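Local coordinates for protein Cel44C (Paenibacillus polymyxa, PDB 2YIH) that hydrolyses xyloglucan and probably other beta-1,4-glucans as an endo-acting glycoside hydrolase of family 44, here represented by its family 44 catalytic part with xyloglucan bound, at residues 93-98 against 106-111; 161-166 against 217-222. The protein carries 8 engineered substitutions. All blocks are in the same frame, centred on the assembly; numbering follows the deposited sequence.

Interaction 1 (93-98 against 106-111); sequences TSFHDQ and SLVTLP. With EDO (1,2-ethanediol), chain N.
H96 reaches from helix 90-102 to S106 on strand 105-110, and its imidazole makes the one polar link between the two segments. With CG anti to the backbone N (chi1 -173°), the ring is carried off the flank of the helix: CB stays 4.2 Å from S106 OG, CG comes to 3.8 Å from it, and ND1 closes a hydrogen bond to S106 OG at 2.7 Å and a fairly straight 162°. The hydroxyl lies at the ring edge, in the imidazole plane; CE1, beside ND1, is the next ring atom to it. Farther round, NE2 bonds to A177 O, so both nitrogens are engaged and the ring's rotation is fixed, while Y170 meets it edge-to-face. S106 OG has a second partner in S99 OG. Helix and strand run nearly antiparallel, at 166°, as a helix of a TIM barrel does when the chain turns back into the next parallel strand; here that strand lies between 42-45 and 181-184. A leucine in place of H96 would probably leave A177 O without this donor and S106 OG with S99 OG alone of the two partners named, in this buried seam. Beside the imidazole, F95 brings ring atom CE2 obliquely to 3.7 Å from S106 OG and 4.3 Å from V108 CG2, and its ring also touches L45. On the helix flank turned from the strand, a 1,2-ethanediol, probably from the crystallisation liquor, hydrogen-bonds through O1 to T93 OG1 (2.6 Å) and to D97 OD2 (3.1 Å).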
ATOM      1  N   THR A  93     -15.830  10.210   7.581  1.00  8.67           N
ATOM      2  CA  THR A  93     -17.101   9.736   7.042  1.00  9.15           C
ATOM      3  C   THR A  93     -17.253  10.063   5.554  1.00  9.60           C
ATOM      4  O   THR A  93     -17.776   9.229   4.783  1.00  9.80           O
ATOM      5  CB  THR A  93     -18.342  10.250   7.847  1.00  9.44           C
ATOM      6  OG1 THR A  93     -18.436  11.688   7.750  1.00  8.83           O
ATOM      7  CG2 THR A  93     -18.235   9.796   9.304  1.00  9.56           C
ATOM      8  N   SER A  94     -16.801  11.242   5.121  1.00  9.42           N
ATOM      9  CA  SER A  94     -16.846  11.522   3.693  1.00 10.00           C
ATOM     10  C   SER A  94     -15.948  10.526   2.909  1.00  9.34           C
ATOM     11  O   SER A  94     -16.334  10.019   1.843  1.00  9.69           O
ATOM     12  CB  SER A  94     -16.470  12.996   3.422  1.00 10.63           C
ATOM     13  OG  SER A  94     -16.538  13.278   2.019  1.00 12.27           O
ATOM     14  N   PHE A  95     -14.786  10.223   3.474  1.00  9.14           N
ATOM     15  CA  PHE A  95     -13.855   9.252   2.884  1.00  8.85           C
ATOM     16  C   PHE A  95     -14.550   7.890   2.788  1.00  9.00           C
ATOM     17  O   PHE A  95     -14.535   7.232   1.742  1.00  9.92           O
ATOM     18  CB  PHE A  95     -12.584   9.158   3.770  1.00  8.42           C
ATOM     19  CG  PHE A  95     -11.663   8.004   3.409  1.00  8.62           C
ATOM     20  CD1 PHE A  95     -10.845   8.073   2.274  1.00  8.84           C
ATOM     21  CD2 PHE A  95     -11.659   6.835   4.170  1.00  8.49           C
ATOM     22  CE1 PHE A  95      -9.958   7.008   1.967  1.00  8.67           C
ATOM     23  CE2 PHE A  95     -10.866   5.735   3.829  1.00  8.63           C
ATOM     24  CZ  PHE A  95     -10.008   5.824   2.723  1.00  8.46           C
ATOM     25  N   HIS A  96     -15.150   7.443   3.882  1.00  8.82           N
ATOM     26  CA  HIS A  96     -15.724   6.099   3.892  1.00  8.88           C
ATOM     27  C   HIS A  96     -16.992   6.056   3.032  1.00  8.97           C
ATOM     28  O   HIS A  96     -17.229   5.078   2.360  1.00  9.13           O
ATOM     29  CB  HIS A  96     -16.061   5.638   5.306  1.00  9.14           C
ATOM     30  CG  HIS A  96     -16.488   4.209   5.375  1.00  9.48           C
ATOM     31  ND1 HIS A  96     -15.748   3.195   4.805  1.00  9.21           N
ATOM     32  CD2 HIS A  96     -17.593   3.627   5.902  1.00  9.29           C
ATOM     33  CE1 HIS A  96     -16.367   2.039   4.999  1.00  9.80           C
ATOM     34  NE2 HIS A  96     -17.488   2.273   5.669  1.00  9.63           N
ATOM     35  N   ASP A  97     -17.762   7.137   3.008  1.00  9.35           N
ATOM     36  CA  ASP A  97     -18.938   7.177   2.110  1.00 10.09           C
ATOM     37  C   ASP A  97     -18.488   6.938   0.662  1.00 10.28           C
ATOM     38  O   ASP A  97     -19.204   6.283  -0.120  1.00  9.98           O
ATOM     39  CB  ASP A  97     -19.658   8.534   2.196  1.00 10.59           C
ATOM     40  CG  ASP A  97     -20.488   8.703   3.468  1.00 11.45           C
ATOM     41  OD1 ASP A  97     -20.704   7.740   4.250  1.00 11.37           O
ATOM     42  OD2 ASP A  97     -20.962   9.852   3.677  1.00 12.26           O
ATOM     43  N   GLN A  98     -17.362   7.531   0.290  1.00 10.77           N
ATOM     44  CA  GLN A  98     -16.802   7.322  -1.035  1.00 12.02           C
ATOM     45  C   GLN A  98     -16.371   5.859  -1.238  1.00 12.35           C
ATOM     46  O   GLN A  98     -16.626   5.278  -2.302  1.00 11.60           O
ATOM     47  CB  GLN A  98     -15.673   8.314  -1.327  1.00 14.08           C
ATOM     48  CG  GLN A  98     -15.150   8.230  -2.768  1.00 18.10           C
ATOM     49  CD  GLN A  98     -16.115   8.830  -3.820  1.00 20.01           C
ATOM     50  OE1 GLN A  98     -17.306   9.057  -3.563  1.00 24.40           O
ATOM     51  NE2 GLN A  98     -15.591   9.075  -5.010  1.00 21.94           N
ATOM     52  N   SER A 106     -12.021   0.261   3.397  1.00  7.86           N
ATOM     53  CA  SER A 106     -11.448   1.485   3.944  1.00  7.87           C
ATOM     54  C   SER A 106     -10.488   1.152   5.075  1.00  7.57           C
ATOM     55  O   SER A 106     -10.889   0.522   6.057  1.00  7.17           O
ATOM     56  CB  SER A 106     -12.548   2.383   4.557  1.00  8.13           C
ATOM     57  OG  SER A 106     -13.347   2.978   3.536  1.00  9.06           O
ATOM     58  N   LEU A 107      -9.267   1.672   4.967  1.00  7.33           N
ATOM     59  CA  LEU A 107      -8.290   1.622   6.063  1.00  7.35           C
ATOM     60  C   LEU A 107      -8.134   3.024   6.613  1.00  7.30           C
ATOM     61  O   LEU A 107      -7.730   3.920   5.897  1.00  7.49           O
ATOM     62  CB  LEU A 107      -6.944   1.147   5.520  1.00  7.49           C
ATOM     63  CG  LEU A 107      -5.724   1.152   6.473  1.00  7.55           C
ATOM     64  CD1 LEU A 107      -6.029   0.335   7.776  1.00  7.70           C
ATOM     65  CD2 LEU A 107      -4.505   0.571   5.749  1.00  7.83           C
ATOM     66  N   VAL A 108      -8.502   3.211   7.878  1.00  6.69           N
ATOM     67  CA  VAL A 108      -8.516   4.520   8.521  1.00  6.70           C
ATOM     68  C   VAL A 108      -7.433   4.589   9.631  1.00  6.78           C
ATOM     69  O   VAL A 108      -7.402   3.781  10.560  1.00  6.84           O
ATOM     70  CB  VAL A 108      -9.918   4.743   9.140  1.00  6.68           C
ATOM     71  CG1 VAL A 108      -9.969   6.025   9.986  1.00  6.82           C
ATOM     72  CG2 VAL A 108     -11.000   4.773   8.016  1.00  6.86           C
ATOM     73  N   THR A 109      -6.567   5.582   9.547  1.00  6.73           N
ATOM     74  CA  THR A 109      -5.532   5.747  10.568  1.00  6.97           C
ATOM     75  C   THR A 109      -6.112   6.372  11.830  1.00  7.22           C
ATOM     76  O   THR A 109      -6.903   7.335  11.750  1.00  7.50           O
ATOM     77  CB  THR A 109      -4.428   6.661  10.008  1.00  7.07           C
ATOM     78  OG1 THR A 109      -3.884   6.023   8.844  1.00  7.19           O
ATOM     79  CG2 THR A 109      -3.268   6.883  11.014  1.00  7.20           C
ATOM     80  N   LEU A 110      -5.592   5.915  12.971  1.00  7.17           N
ATOM     81  CA  LEU A 110      -5.979   6.433  14.309  1.00  7.31           C
ATOM     82  C   LEU A 110      -4.716   7.013  14.906  1.00  7.42           C
ATOM     83  O   LEU A 110      -3.606   6.605  14.533  1.00  7.50           O
ATOM     84  CB  LEU A 110      -6.481   5.284  15.194  1.00  7.43           C
ATOM     85  CG  LEU A 110      -7.762   4.618  14.653  1.00  7.36           C
ATOM     86  CD1 LEU A 110      -8.182   3.522  15.615  1.00  7.67           C
ATOM     87  CD2 LEU A 110      -8.863   5.657  14.539  1.00  7.47           C
ATOM     88  N   PRO A 111      -4.857   7.986  15.823  1.00  7.55           N
ATOM     89  CA  PRO A 111      -3.646   8.700  16.300  1.00  7.90           C
ATOM     90  C   PRO A 111      -2.984   7.968  17.488  1.00  8.32           C
ATOM     91  O   PRO A 111      -3.696   7.497  18.390  1.00  8.92           O
ATOM     92  CB  PRO A 111      -4.212  10.047  16.799  1.00  7.68           C
ATOM     93  CG  PRO A 111      -5.625   9.680  17.274  1.00  7.81           C
ATOM     94  CD  PRO A 111      -6.119   8.608  16.282  1.00  7.84           C
TER
HETATM   95  C1  EDO N1531     -20.074  13.395   5.845  1.00 30.88           C
HETATM   96  O1  EDO N1531     -20.130  11.965   5.744  1.00 25.75           O
HETATM   97  C2  EDO N1531     -19.927  14.082   4.488  1.00 31.75           C
HETATM   98  O2  EDO N1531     -19.280  15.344   4.733  1.00 34.41           O

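Interaction 2 (161-166 against 217-222)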
ATOM      1  N   GLU A 161     -14.245   6.508  21.428  1.00  9.36           N
ATOM      2  CA  GLU A 161     -15.440   7.296  21.134  1.00  9.66           C
ATOM      3  C   GLU A 161     -15.588   7.502  19.621  1.00  9.70           C
ATOM      4  O   GLU A 161     -16.684   7.433  19.065  1.00  9.87           O
ATOM      5  CB  GLU A 161     -15.382   8.644  21.862  1.00 10.22           C
ATOM      6  CG  GLU A 161     -16.679   9.442  21.705  1.00 10.16           C
ATOM      7  CD  GLU A 161     -16.760  10.586  22.682  1.00 10.64           C
ATOM      8  OE1 GLU A 161     -15.881  11.456  22.649  1.00 10.29           O
ATOM      9  OE2 GLU A 161     -17.667  10.568  23.537  1.00 11.38           O
ATOM     10  N   PHE A 162     -14.471   7.749  18.961  1.00  9.54           N
ATOM     11  CA  PHE A 162     -14.507   7.914  17.528  1.00  9.95           C
ATOM     12  C   PHE A 162     -14.884   6.577  16.858  1.00  9.41           C
ATOM     13  O   PHE A 162     -15.656   6.546  15.881  1.00  9.46           O
ATOM     14  CB  PHE A 162     -13.137   8.385  17.061  1.00 10.27           C
ATOM     15  CG  PHE A 162     -13.015   8.467  15.563  1.00 11.50           C
ATOM     16  CD1 PHE A 162     -13.948   9.203  14.823  1.00 12.15           C
ATOM     17  CD2 PHE A 162     -12.014   7.776  14.907  1.00 12.57           C
ATOM     18  CE1 PHE A 162     -13.826   9.292  13.434  1.00 13.26           C
ATOM     19  CE2 PHE A 162     -11.898   7.855  13.509  1.00 13.33           C
ATOM     20  CZ  PHE A 162     -12.794   8.635  12.803  1.00 12.84           C
ATOM     21  N   VAL A 163     -14.254   5.489  17.292  1.00  9.35           N
ATOM     22  CA  VAL A 163     -14.601   4.193  16.714  1.00  9.30           C
ATOM     23  C   VAL A 163     -16.081   3.865  16.963  1.00  9.59           C
ATOM     24  O   VAL A 163     -16.800   3.396  16.071  1.00  9.39           O
ATOM     25  CB  VAL A 163     -13.672   3.045  17.184  1.00  9.03           C
ATOM     26  CG1 VAL A 163     -14.102   1.689  16.520  1.00  8.68           C
ATOM     27  CG2 VAL A 163     -12.224   3.365  16.823  1.00  9.29           C
ATOM     28  N   HIS A 164     -16.566   4.169  18.162  1.00 10.01           N
ATOM     29  CA  HIS A 164     -17.994   3.991  18.429  1.00 10.41           C
ATOM     30  C   HIS A 164     -18.883   4.805  17.478  1.00 10.82           C
ATOM     31  O   HIS A 164     -19.950   4.323  17.055  1.00 11.39           O
ATOM     32  CB  HIS A 164     -18.298   4.337  19.906  1.00 11.04           C
ATOM     33  CG  HIS A 164     -19.755   4.443  20.218  1.00 12.30           C
ATOM     34  ND1 HIS A 164     -20.500   3.368  20.660  1.00 13.31           N
ATOM     35  CD2 HIS A 164     -20.599   5.500  20.184  1.00 12.76           C
ATOM     36  CE1 HIS A 164     -21.751   3.755  20.854  1.00 13.81           C
ATOM     37  NE2 HIS A 164     -21.841   5.042  20.560  1.00 13.75           N
ATOM     38  N   PHE A 165     -18.490   6.055  17.208  1.00 10.56           N
ATOM     39  CA  PHE A 165     -19.168   6.938  16.261  1.00 10.51           C
ATOM     40  C   PHE A 165     -19.274   6.303  14.864  1.00 10.14           C
ATOM     41  O   PHE A 165     -20.347   6.336  14.256  1.00  9.70           O
ATOM     42  CB  PHE A 165     -18.453   8.309  16.223  1.00 11.00           C
ATOM     43  CG  PHE A 165     -18.921   9.237  15.143  1.00 11.71           C
ATOM     44  CD1 PHE A 165     -19.975  10.129  15.376  1.00 12.10           C
ATOM     45  CD2 PHE A 165     -18.268   9.274  13.901  1.00 12.07           C
ATOM     46  CE1 PHE A 165     -20.409  11.003  14.359  1.00 13.75           C
ATOM     47  CE2 PHE A 165     -18.655  10.191  12.920  1.00 13.13           C
ATOM     48  CZ  PHE A 165     -19.739  11.028  13.140  1.00 13.10           C
ATOM     49  N   LEU A 166     -18.170   5.736  14.379  1.00  9.89           N
ATOM     50  CA  LEU A 166     -18.147   5.070  13.069  1.00 10.27           C
ATOM     51  C   LEU A 166     -19.063   3.843  13.079  1.00 10.47           C
ATOM     52  O   LEU A 166     -19.871   3.646  12.145  1.00 10.63           O
ATOM     53  CB  LEU A 166     -16.716   4.660  12.721  1.00 10.08           C
ATOM     54  CG  LEU A 166     -15.801   5.864  12.461  1.00  9.90           C
ATOM     55  CD1 LEU A 166     -14.387   5.298  12.159  1.00 10.26           C
ATOM     56  CD2 LEU A 166     -16.314   6.703  11.270  1.00 10.08           C
ATOM     57  N   LYS A 217      -6.141  -2.485  22.002  1.00  8.88           N
ATOM     58  CA  LYS A 217      -7.168  -2.950  22.964  1.00 10.05           C
ATOM     59  C   LYS A 217      -8.406  -2.080  22.945  1.00  9.75           C
ATOM     60  O   LYS A 217      -9.528  -2.599  22.979  1.00 10.09           O
ATOM     61  CB  LYS A 217      -6.608  -2.957  24.386  1.00 11.68           C
ATOM     62  CG  LYS A 217      -5.676  -4.113  24.587  1.00 12.53           C
ATOM     63  CD  LYS A 217      -4.826  -3.871  25.832  1.00 15.27           C
ATOM     64  CE  LYS A 217      -5.651  -3.524  27.044  1.00 16.48           C
ATOM     65  NZ  LYS A 217      -4.749  -3.538  28.255  0.50 16.23           N
ATOM     66  N   ALA A 218      -8.205  -0.767  22.936  1.00  9.07           N
ATOM     67  CA  ALA A 218      -9.339   0.148  22.938  1.00  9.17           C
ATOM     68  C   ALA A 218     -10.209  -0.018  21.713  1.00  8.67           C
ATOM     69  O   ALA A 218     -11.413   0.073  21.804  1.00  9.00           O
ATOM     70  CB  ALA A 218      -8.875   1.607  23.083  1.00  9.38           C
ATOM     71  N   VAL A 219      -9.585  -0.190  20.552  1.00  8.56           N
ATOM     72  CA  VAL A 219     -10.337  -0.375  19.313  1.00  8.54           C
ATOM     73  C   VAL A 219     -11.124  -1.696  19.327  1.00  8.62           C
ATOM     74  O   VAL A 219     -12.293  -1.723  18.936  1.00  8.69           O
ATOM     75  CB  VAL A 219      -9.370  -0.372  18.118  1.00  8.90           C
ATOM     76  CG1 VAL A 219     -10.136  -0.722  16.782  1.00  9.29           C
ATOM     77  CG2 VAL A 219      -8.664   1.020  18.033  1.00  9.20           C
ATOM     78  N   LYS A 220     -10.439  -2.764  19.704  1.00  9.07           N
ATOM     79  CA  LYS A 220     -10.986  -4.114  19.630  1.00  9.21           C
ATOM     80  C   LYS A 220     -12.129  -4.229  20.633  1.00  9.79           C
ATOM     81  O   LYS A 220     -13.038  -5.065  20.478  1.00 10.24           O
ATOM     82  CB  LYS A 220      -9.892  -5.149  19.925  1.00  9.75           C
ATOM     83  CG  LYS A 220      -8.838  -5.286  18.842  1.00 10.39           C
ATOM     84  CD  LYS A 220      -9.413  -5.877  17.594  1.00 10.61           C
ATOM     85  CE  LYS A 220      -8.258  -6.323  16.664  1.00  9.95           C
ATOM     86  NZ  LYS A 220      -8.714  -7.316  15.638  1.00  9.64           N
ATOM     87  N   ALA A 221     -12.112  -3.385  21.674  1.00  9.55           N
ATOM     88  CA  ALA A 221     -13.244  -3.371  22.633  1.00 10.65           C
ATOM     89  C   ALA A 221     -14.531  -2.816  22.021  1.00 11.15           C
ATOM     90  O   ALA A 221     -15.648  -3.157  22.441  1.00 12.06           O
ATOM     91  CB  ALA A 221     -12.871  -2.615  23.939  1.00 10.71           C
ATOM     92  N   ILE A 222     -14.384  -1.966  21.012  1.00 10.68           N
ATOM     93  CA  ILE A 222     -15.539  -1.482  20.265  1.00 10.74           C
ATOM     94  C   ILE A 222     -15.914  -2.400  19.107  1.00 10.97           C
ATOM     95  O   ILE A 222     -17.097  -2.627  18.851  1.00 11.98           O
ATOM     96  CB  ILE A 222     -15.343  -0.043  19.756  1.00 10.31           C
ATOM     97  CG1 ILE A 222     -14.818   0.871  20.873  1.00 10.15           C
ATOM     98  CG2 ILE A 222     -16.645   0.496  19.191  1.00 10.77           C
ATOM     99  CD1 ILE A 222     -15.724   0.924  22.135  1.00 10.36           C
TER
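V163 lays its CG1 methyl against the branch point of I222, 3.9 Å from I222 CB and equally near its CG2, the two side chains crossing obliquely. The isopropyl group is set with CG1 anti to the backbone N (chi1 -180°), which turns that methyl to I222 and leaves CG2 to face V219, more loosely, at 4.4 Å between V163 CG2 and V219 CG2. I222 also uses its own CG2, which rests on the helix backbone next to V163, 3.8 Å from H164 N; H164 CB lies a little farther off, at 4.2 Å from I222 CG2. The side chains meet through carbon atoms alone, without a hydrogen bond between the segments, and I222 is the residue that joins both neighbours on the opposing helix. Toward the barrel wall, Y182 of strand 181-184 touches both V163 and V219, closing the inner end of the seam. Toward its other end F146 takes over, stacking on the H164 ring and touching I222. Two charged side chains are engaged to the flanks: E161 pairs with K142, and K220 with D279. The segment axes approach to 9.2 Å at a crossing angle of -29°, with V163, V219 and I222 meeting between them. Two successive outer helices packed side by side, one leading into strand 181-184 and the other into strand 227-233, are characteristic of the alpha-helical layer of a TIM barrel.

How the interactions relate
Interactions 1 and 2 follow one another round the same barrel, their centres 14 Å apart, and touch through packing side chains. L110, beyond the touching part of strand 105-110, is the bridge: its CD1 packs 3.5 Å from V219 CG2, and its CD2 lies 3.8 Å from F162 CD2. T93 joins the outer helices, with CG2 3.7 Å from F165 CE2. Helix 159-170 therefore packs on both partners of interaction 1 as well as on helix 205-222. Interaction 1 lies away from the annotated xyloglucan and calcium sites. In interaction 2 the H164 side chain is about 14 Å from the calcium ion, and neither segment supplies a ligand to it.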